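Long-range contact in Anapc5 protein (Xenopus laevis, PDB 5BPZ), which is a subunit of the anaphase-promoting complex (APC/C), the cell-cycle ubiquitin ligase, and probably serves in it as a structural, scaffolding component: residues T31-M44 with I62-L76. Numbering follows the deposited sequence.
With EDO (1,2-ethanediol), chain B.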
ATOM      1  N   THR A  31      -9.703  -0.646   0.402  1.00 50.17           N
ATOM      2  CA  THR A  31      -9.674  -1.612  -0.699  1.00 47.55           C
ATOM      3  C   THR A  31      -8.245  -2.154  -0.919  1.00 46.88           C
ATOM      4  O   THR A  31      -7.298  -1.523  -0.441  1.00 44.73           O
ATOM      5  CB  THR A  31     -10.203  -0.963  -1.999  1.00 50.93           C
ATOM      6  OG1 THR A  31      -9.432   0.197  -2.299  1.00 47.62           O
ATOM      7  CG2 THR A  31     -11.694  -0.633  -1.954  1.00 50.49           C
ATOM      8  N   PRO A  32      -8.055  -3.275  -1.679  1.00 41.77           N
ATOM      9  CA  PRO A  32      -6.681  -3.755  -1.958  1.00 39.41           C
ATOM     10  C   PRO A  32      -5.759  -2.718  -2.627  1.00 40.32           C
ATOM     11  O   PRO A  32      -4.553  -2.745  -2.381  1.00 38.79           O
ATOM     12  CB  PRO A  32      -6.894  -4.980  -2.848  1.00 40.90           C
ATOM     13  CG  PRO A  32      -8.307  -5.382  -2.653  1.00 46.68           C
ATOM     14  CD  PRO A  32      -9.070  -4.149  -2.311  1.00 43.13           C
ATOM     15  N   TYR A  33      -6.315  -1.784  -3.433  1.00 36.17           N
ATOM     16  CA  TYR A  33      -5.527  -0.702  -4.037  1.00 35.20           C
ATOM     17  C   TYR A  33      -4.987   0.233  -2.935  1.00 37.54           C
ATOM     18  O   TYR A  33      -3.814   0.623  -2.976  1.00 35.60           O
ATOM     19  CB  TYR A  33      -6.358   0.114  -5.053  1.00 36.60           C
ATOM     20  CG  TYR A  33      -5.700   1.425  -5.427  1.00 37.61           C
ATOM     21  CD1 TYR A  33      -4.613   1.458  -6.298  1.00 38.22           C
ATOM     22  CD2 TYR A  33      -6.123   2.625  -4.864  1.00 38.97           C
ATOM     23  CE1 TYR A  33      -3.975   2.654  -6.608  1.00 37.48           C
ATOM     24  CE2 TYR A  33      -5.485   3.830  -5.164  1.00 39.64           C
ATOM     25  CZ  TYR A  33      -4.421   3.840  -6.050  1.00 42.29           C
ATOM     26  OH  TYR A  33      -3.782   5.014  -6.354  1.00 40.89           O
ATOM     27  N   LYS A  34      -5.863   0.606  -1.972  1.00 34.33           N
ATOM     28  CA  LYS A  34      -5.528   1.498  -0.854  1.00 34.25           C
ATOM     29  C   LYS A  34      -4.444   0.872   0.025  1.00 37.03           C
ATOM     30  O   LYS A  34      -3.555   1.588   0.470  1.00 36.06           O
ATOM     31  CB  LYS A  34      -6.773   1.841  -0.014  1.00 38.47           C
ATOM     32  CG  LYS A  34      -7.848   2.631  -0.760  1.00 51.24           C
ATOM     33  CD  LYS A  34      -7.737   4.134  -0.562  1.00 61.69           C
ATOM     34  CE  LYS A  34      -9.076   4.833  -0.661  1.00 74.45           C
ATOM     35  NZ  LYS A  34      -9.639   4.801  -2.036  1.00 88.95           N
ATOM     36  N   ILE A  35      -4.497  -0.469   0.225  1.00 34.18           N
ATOM     37  CA  ILE A  35      -3.513  -1.263   0.984  1.00 33.67           C
ATOM     38  C   ILE A  35      -2.158  -1.175   0.275  1.00 34.76           C
ATOM     39  O   ILE A  35      -1.127  -0.937   0.912  1.00 34.79           O
ATOM     40  CB  ILE A  35      -4.002  -2.734   1.142  1.00 36.90           C
ATOM     41  CG1 ILE A  35      -5.209  -2.812   2.117  1.00 38.36           C
ATOM     42  CG2 ILE A  35      -2.868  -3.657   1.602  1.00 37.31           C
ATOM     43  CD1 ILE A  35      -6.013  -4.198   2.082  1.00 39.15           C
ATOM     44  N   SER A  36      -2.184  -1.314  -1.053  1.00 29.31           N
ATOM     45  CA  SER A  36      -1.013  -1.234  -1.924  1.00 27.89           C
ATOM     46  C   SER A  36      -0.349   0.151  -1.852  1.00 31.68           C
ATOM     47  O   SER A  36       0.876   0.258  -1.873  1.00 30.65           O
ATOM     48  CB  SER A  36      -1.416  -1.602  -3.345  1.00 28.86           C
ATOM     49  OG  SER A  36      -2.000  -2.896  -3.347  1.00 33.80           O
ATOM     50  N   VAL A  37      -1.160   1.202  -1.693  1.00 30.60           N
ATOM     51  CA  VAL A  37      -0.684   2.580  -1.523  1.00 30.27           C
ATOM     52  C   VAL A  37      -0.006   2.724  -0.142  1.00 34.74           C
ATOM     53  O   VAL A  37       1.059   3.333  -0.043  1.00 33.76           O
ATOM     54  CB  VAL A  37      -1.795   3.623  -1.781  1.00 34.04           C
ATOM     55  CG1 VAL A  37      -1.318   5.033  -1.440  1.00 33.62           C
ATOM     56  CG2 VAL A  37      -2.253   3.562  -3.240  1.00 34.00           C
ATOM     57  N   LEU A  38      -0.588   2.098   0.896  1.00 31.83           N
ATOM     58  CA  LEU A  38      -0.012   2.072   2.244  1.00 32.23           C
ATOM     59  C   LEU A  38       1.338   1.361   2.214  1.00 35.85           C
ATOM     60  O   LEU A  38       2.287   1.867   2.796  1.00 36.85           O
ATOM     61  CB  LEU A  38      -0.963   1.397   3.257  1.00 33.32           C
ATOM     62  CG  LEU A  38      -2.279   2.118   3.562  1.00 38.96           C
ATOM     63  CD1 LEU A  38      -3.198   1.227   4.374  1.00 40.78           C
ATOM     64  CD2 LEU A  38      -2.047   3.466   4.299  1.00 39.93           C
ATOM     65  N   VAL A  39       1.433   0.216   1.493  1.00 33.39           N
ATOM     66  CA  VAL A  39       2.662  -0.575   1.285  1.00 32.40           C
ATOM     67  C   VAL A  39       3.699   0.342   0.596  1.00 35.62           C
ATOM     68  O   VAL A  39       4.856   0.386   1.018  1.00 35.65           O
ATOM     69  CB  VAL A  39       2.382  -1.863   0.450  1.00 35.58           C
ATOM     70  CG1 VAL A  39       3.670  -2.484  -0.085  1.00 34.85           C
ATOM     71  CG2 VAL A  39       1.581  -2.888   1.257  1.00 36.28           C
ATOM     72  N   LEU A  40       3.267   1.082  -0.444  1.00 30.49           N
ATOM     73  CA  LEU A  40       4.126   2.020  -1.147  1.00 30.13           C
ATOM     74  C   LEU A  40       4.641   3.124  -0.210  1.00 33.79           C
ATOM     75  O   LEU A  40       5.840   3.415  -0.221  1.00 31.58           O
ATOM     76  CB  LEU A  40       3.417   2.605  -2.372  1.00 30.30           C
ATOM     77  CG  LEU A  40       4.076   3.804  -3.056  1.00 34.61           C
ATOM     78  CD1 LEU A  40       5.420   3.432  -3.668  1.00 34.72           C
ATOM     79  CD2 LEU A  40       3.165   4.385  -4.093  1.00 34.81           C
ATOM     80  N   LEU A  41       3.754   3.701   0.616  1.00 32.17           N
ATOM     81  CA  LEU A  41       4.153   4.742   1.563  1.00 33.81           C
ATOM     82  C   LEU A  41       5.148   4.190   2.573  1.00 37.32           C
ATOM     83  O   LEU A  41       6.163   4.830   2.838  1.00 37.67           O
ATOM     84  CB  LEU A  41       2.941   5.374   2.261  1.00 35.30           C
ATOM     85  CG  LEU A  41       2.064   6.275   1.383  1.00 40.57           C
ATOM     86  CD1 LEU A  41       0.702   6.524   2.055  1.00 41.66           C
ATOM     87  CD2 LEU A  41       2.769   7.595   1.062  1.00 42.56           C
ATOM     88  N   SER A  42       4.915   2.962   3.050  1.00 34.45           N
ATOM     89  CA  SER A  42       5.812   2.289   3.990  1.00 35.13           C
ATOM     90  C   SER A  42       7.199   2.043   3.365  1.00 39.29           C
ATOM     91  O   SER A  42       8.215   2.397   3.973  1.00 38.30           O
ATOM     92  CB  SER A  42       5.196   0.983   4.466  1.00 38.57           C
ATOM     93  OG  SER A  42       6.051   0.321   5.380  1.00 46.72           O
ATOM     94  N   GLU A  43       7.226   1.464   2.138  1.00 34.99           N
ATOM     95  CA  GLU A  43       8.450   1.173   1.398  1.00 34.51           C
ATOM     96  C   GLU A  43       9.225   2.426   1.032  1.00 38.80           C
ATOM     97  O   GLU A  43      10.457   2.395   1.006  1.00 38.68           O
ATOM     98  CB  GLU A  43       8.168   0.305   0.159  1.00 35.60           C
ATOM     99  CG  GLU A  43       7.763  -1.129   0.499  1.00 45.20           C
ATOM    100  CD  GLU A  43       8.661  -1.851   1.486  1.00 62.51           C
ATOM    101  OE1 GLU A  43       9.891  -1.903   1.246  1.00 51.06           O
ATOM    102  OE2 GLU A  43       8.141  -2.330   2.521  1.00 55.10           O
ATOM    103  N   MET A  44       8.517   3.534   0.787  1.00 36.44           N
ATOM    104  CA  MET A  44       9.161   4.805   0.469  1.00 36.82           C
ATOM    105  C   MET A  44       9.922   5.351   1.680  1.00 38.96           C
ATOM    106  O   MET A  44      11.042   5.821   1.519  1.00 38.52           O
ATOM    107  CB  MET A  44       8.141   5.832  -0.031  1.00 39.74           C
ATOM    108  CG  MET A  44       7.878   5.731  -1.509  1.00 44.70           C
ATOM    109  SD  MET A  44       6.392   6.647  -1.993  1.00 50.34           S
ATOM    110  CE  MET A  44       7.083   8.321  -2.076  1.00 47.98           C
ATOM    111  N   ILE A  62       3.884  11.503  -5.329  1.00 49.83           N
ATOM    112  CA  ILE A  62       2.987  10.373  -5.085  1.00 48.04           C
ATOM    113  C   ILE A  62       1.557  10.782  -4.681  1.00 50.79           C
ATOM    114  O   ILE A  62       0.648   9.966  -4.850  1.00 49.93           O
ATOM    115  CB  ILE A  62       3.680   9.416  -4.050  1.00 50.26           C
ATOM    116  CG1 ILE A  62       4.077   8.082  -4.709  1.00 49.98           C
ATOM    117  CG2 ILE A  62       2.905   9.201  -2.736  1.00 49.53           C
ATOM    118  CD1 ILE A  62       5.126   8.205  -5.848  1.00 55.25           C
ATOM    119  N   LEU A  63       1.346  12.035  -4.215  1.00 47.38           N
ATOM    120  CA  LEU A  63       0.047  12.543  -3.742  1.00 48.04           C
ATOM    121  C   LEU A  63      -1.184  12.193  -4.632  1.00 51.22           C
ATOM    122  O   LEU A  63      -2.174  11.764  -4.033  1.00 50.91           O
ATOM    123  CB  LEU A  63       0.079  14.054  -3.445  1.00 50.92           C
ATOM    124  CG  LEU A  63       0.945  14.492  -2.244  1.00 56.33           C
ATOM    125  CD1 LEU A  63       0.708  15.944  -1.908  1.00 59.12           C
ATOM    126  CD2 LEU A  63       0.697  13.619  -1.003  1.00 58.08           C
ATOM    127  N   PRO A  64      -1.175  12.284  -6.001  1.00 46.49           N
ATOM    128  CA  PRO A  64      -2.376  11.883  -6.776  1.00 45.88           C
ATOM    129  C   PRO A  64      -2.858  10.433  -6.588  1.00 45.58           C
ATOM    130  O   PRO A  64      -4.021  10.158  -6.857  1.00 46.38           O
ATOM    131  CB  PRO A  64      -1.958  12.140  -8.229  1.00 48.98           C
ATOM    132  CG  PRO A  64      -0.869  13.150  -8.137  1.00 54.76           C
ATOM    133  CD  PRO A  64      -0.117  12.776  -6.909  1.00 48.42           C
ATOM    134  N   LEU A  65      -1.976   9.515  -6.144  1.00 38.67           N
ATOM    135  CA  LEU A  65      -2.305   8.110  -5.884  1.00 37.14           C
ATOM    136  C   LEU A  65      -3.193   7.959  -4.636  1.00 43.61           C
ATOM    137  O   LEU A  65      -4.000   7.033  -4.558  1.00 42.49           O
ATOM    138  CB  LEU A  65      -1.038   7.262  -5.718  1.00 34.88           C
ATOM    139  CG  LEU A  65      -0.150   7.072  -6.956  1.00 39.75           C
ATOM    140  CD1 LEU A  65       1.109   6.288  -6.605  1.00 37.43           C
ATOM    141  CD2 LEU A  65      -0.903   6.370  -8.105  1.00 41.30           C
ATOM    142  N   LEU A  66      -3.029   8.875  -3.670  1.00 42.24           N
ATOM    143  CA  LEU A  66      -3.751   8.906  -2.403  1.00 44.02           C
ATOM    144  C   LEU A  66      -5.132   9.527  -2.593  1.00 51.92           C
ATOM    145  O   LEU A  66      -6.078   9.179  -1.885  1.00 52.07           O
ATOM    146  CB  LEU A  66      -2.944   9.747  -1.396  1.00 44.63           C
ATOM    147  CG  LEU A  66      -1.836   9.060  -0.583  1.00 48.19           C
ATOM    148  CD1 LEU A  66      -0.655   8.617  -1.451  1.00 46.72           C
ATOM    149  CD2 LEU A  66      -1.299  10.004   0.454  1.00 52.71           C
ATOM    150  N   GLN A  67      -5.236  10.441  -3.561  1.00 51.68           N
ATOM    151  CA  GLN A  67      -6.434  11.212  -3.880  1.00 55.44           C
ATOM    152  C   GLN A  67      -7.282  10.647  -5.035  1.00 60.36           C
ATOM    153  O   GLN A  67      -8.484  10.907  -5.090  1.00 63.34           O
ATOM    154  CB  GLN A  67      -6.033  12.672  -4.177  1.00 58.87           C
ATOM    155  CG  GLN A  67      -5.349  13.369  -2.999  1.00 75.56           C
ATOM    156  CD  GLN A  67      -4.727  14.688  -3.382  1.00 99.57           C
ATOM    157  OE1 GLN A  67      -3.520  14.783  -3.634  1.00 93.54           O
ATOM    158  NE2 GLN A  67      -5.532  15.743  -3.405  1.00 96.73           N
ATOM    159  N   GLY A  68      -6.650   9.910  -5.942  1.00 54.48           N
ATOM    160  CA  GLY A  68      -7.294   9.376  -7.137  1.00 54.96           C
ATOM    161  C   GLY A  68      -8.159   8.143  -6.958  1.00 57.68           C
ATOM    162  O   GLY A  68      -8.313   7.639  -5.839  1.00 56.90           O
ATOM    163  N   PRO A  69      -8.749   7.632  -8.065  1.00 53.33           N
ATOM    164  CA  PRO A  69      -9.577   6.417  -7.952  1.00 52.39           C
ATOM    165  C   PRO A  69      -8.724   5.152  -7.928  1.00 51.22           C
ATOM    166  O   PRO A  69      -7.524   5.213  -8.193  1.00 47.64           O
ATOM    167  CB  PRO A  69     -10.487   6.481  -9.183  1.00 56.97           C
ATOM    168  CG  PRO A  69      -9.807   7.402 -10.145  1.00 62.71           C
ATOM    169  CD  PRO A  69      -8.651   8.095  -9.465  1.00 56.32           C
ATOM    170  N   ASP A  70      -9.343   4.005  -7.590  1.00 47.06           N
ATOM    171  CA  ASP A  70      -8.667   2.708  -7.532  1.00 43.73           C
ATOM    172  C   ASP A  70      -8.216   2.282  -8.917  1.00 45.04           C
ATOM    173  O   ASP A  70      -8.889   2.569  -9.905  1.00 46.43           O
ATOM    174  CB  ASP A  70      -9.603   1.630  -6.945  1.00 46.47           C
ATOM    175  CG  ASP A  70      -9.754   1.630  -5.428  1.00 54.01           C
ATOM    176  OD1 ASP A  70      -9.507   2.687  -4.798  1.00 51.98           O
ATOM    177  OD2 ASP A  70     -10.141   0.585  -4.877  1.00 62.31           O
ATOM    178  N   MET A  71      -7.066   1.619  -8.986  1.00 38.17           N
ATOM    179  CA  MET A  71      -6.529   1.086 -10.237  1.00 37.28           C
ATOM    180  C   MET A  71      -6.001  -0.322  -9.957  1.00 39.40           C
ATOM    181  O   MET A  71      -5.859  -0.690  -8.798  1.00 37.88           O
ATOM    182  CB  MET A  71      -5.425   2.012 -10.807  1.00 38.42           C
ATOM    183  CG  MET A  71      -4.142   2.008  -9.990  1.00 38.46           C
ATOM    184  SD  MET A  71      -2.876   3.184 -10.522  1.00 41.25           S
ATOM    185  CE  MET A  71      -3.779   4.718 -10.465  1.00 38.74           C
ATOM    186  N   THR A  72      -5.712  -1.101 -11.006  1.00 36.86           N
ATOM    187  CA  THR A  72      -5.169  -2.455 -10.860  1.00 35.44           C
ATOM    188  C   THR A  72      -3.746  -2.392 -10.257  1.00 37.33           C
ATOM    189  O   THR A  72      -3.072  -1.359 -10.365  1.00 36.06           O
ATOM    190  CB  THR A  72      -5.118  -3.149 -12.237  1.00 37.70           C
ATOM    191  OG1 THR A  72      -4.164  -2.491 -13.057  1.00 38.48           O
ATOM    192  CG2 THR A  72      -6.483  -3.236 -12.928  1.00 38.20           C
ATOM    193  N   LEU A  73      -3.276  -3.507  -9.666  1.00 32.57           N
ATOM    194  CA  LEU A  73      -1.917  -3.579  -9.139  1.00 31.42           C
ATOM    195  C   LEU A  73      -0.877  -3.336 -10.281  1.00 36.08           C
ATOM    196  O   LEU A  73       0.123  -2.666 -10.062  1.00 35.77           O
ATOM    197  CB  LEU A  73      -1.667  -4.944  -8.467  1.00 31.16           C
ATOM    198  CG  LEU A  73      -0.292  -5.147  -7.805  1.00 34.30           C
ATOM    199  CD1 LEU A  73       0.004  -4.071  -6.779  1.00 32.65           C
ATOM    200  CD2 LEU A  73      -0.200  -6.518  -7.167  1.00 35.74           C
ATOM    201  N   SER A  74      -1.139  -3.879 -11.476  1.00 33.72           N
ATOM    202  CA  SER A  74      -0.299  -3.773 -12.672  1.00 34.84           C
ATOM    203  C   SER A  74      -0.026  -2.313 -13.031  1.00 37.06           C
ATOM    204  O   SER A  74       1.133  -1.952 -13.247  1.00 37.25           O
ATOM    205  CB  SER A  74      -0.959  -4.497 -13.842  1.00 40.12           C
ATOM    206  OG  SER A  74      -0.054  -4.637 -14.924  1.00 50.81           O
ATOM    207  N   LYS A  75      -1.078  -1.465 -13.017  1.00 32.75           N
ATOM    208  CA  LYS A  75      -0.958  -0.037 -13.310  1.00 32.62           C
ATOM    209  C   LYS A  75      -0.199   0.697 -12.216  1.00 34.90           C
ATOM    210  O   LYS A  75       0.660   1.524 -12.521  1.00 33.99           O
ATOM    211  CB  LYS A  75      -2.323   0.613 -13.558  1.00 34.90           C
ATOM    212  CG  LYS A  75      -2.206   1.888 -14.391  1.00 45.38           C
ATOM    213  CD  LYS A  75      -3.559   2.533 -14.641  1.00 57.24           C
ATOM    214  CE  LYS A  75      -3.466   4.033 -14.735  1.00 63.53           C
ATOM    215  NZ  LYS A  75      -4.768   4.679 -14.412  1.00 77.69           N
ATOM    216  N   LEU A  76      -0.501   0.384 -10.948  1.00 30.88           N
ATOM    217  CA  LEU A  76       0.173   0.998  -9.810  1.00 29.62           C
ATOM    218  C   LEU A  76       1.671   0.724  -9.843  1.00 33.61           C
ATOM    219  O   LEU A  76       2.443   1.663  -9.693  1.00 34.69           O
ATOM    220  CB  LEU A  76      -0.436   0.532  -8.480  1.00 28.33           C
ATOM    221  CG  LEU A  76       0.246   1.043  -7.210  1.00 31.38           C
ATOM    222  CD1 LEU A  76       0.185   2.581  -7.115  1.00 31.40           C
ATOM    223  CD2 LEU A  76      -0.367   0.419  -5.989  1.00 29.33           C
TER
HETATM  224  C1  EDO B 201      -4.705  -6.419 -10.784  1.00 47.09           C
HETATM  225  O1  EDO B 201      -4.687  -5.963  -9.456  1.00 42.96           O
HETATM  226  C2  EDO B 201      -3.389  -6.146 -11.507  1.00 48.88           C
HETATM  227  O2  EDO B 201      -3.510  -6.492 -12.858  1.00 53.14           O
HETATM  228  O   HOH W   1      -8.763  -2.174  -5.067  1.00 39.54           O
HETATM  229  O   HOH W   2      -5.314   6.709  -7.990  1.00 44.54           O
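Tyr33 reaches from the first turn of helix 32-44 into the loop that follows helix 62-67, its ring sent across by a CG anti to the backbone N (chi1 166°). Tyr33 OH donates to Leu65 O (2.7 Å), meeting a lone pair in the carbonyl plane, and accepts a hydrogen bond from a water that also donates to Pro69 O. Asp70 CA lies over one ring face, 4.0 Å from the centroid, as a CH-pi contact; Val37 CG2 sits over the rim of the opposite face, and Met71 CG touches Tyr33 CE1 at 3.4 Å. A phenylalanine here would probably keep this packing but leave Leu65 O and the water without their hydroxyl partner. Within this all-helical domain, helices 32-44 and 62-67 run nearly antiparallel (152°), and branched side chains fill the seam: Val37 CG1 meets Leu66 CD1 at 3.6 Å, Leu40 CD2 reaches Leu65 and Ile62, and Met44 SD lies against Ile62 CG1. Asp70 suits the helix start because its two oxygens divide the work: OD2 accepts, syn but somewhat out of the carboxylate plane, from OG1 of the N-cap residue Thr31 (2.7 Å) and from a water on Tyr33 N, while OD1 forms a weak salt bridge with Lys34 NZ. Farther out, Tyr159 of helix 146-164 packs on Tyr33 and donates to Met71 O.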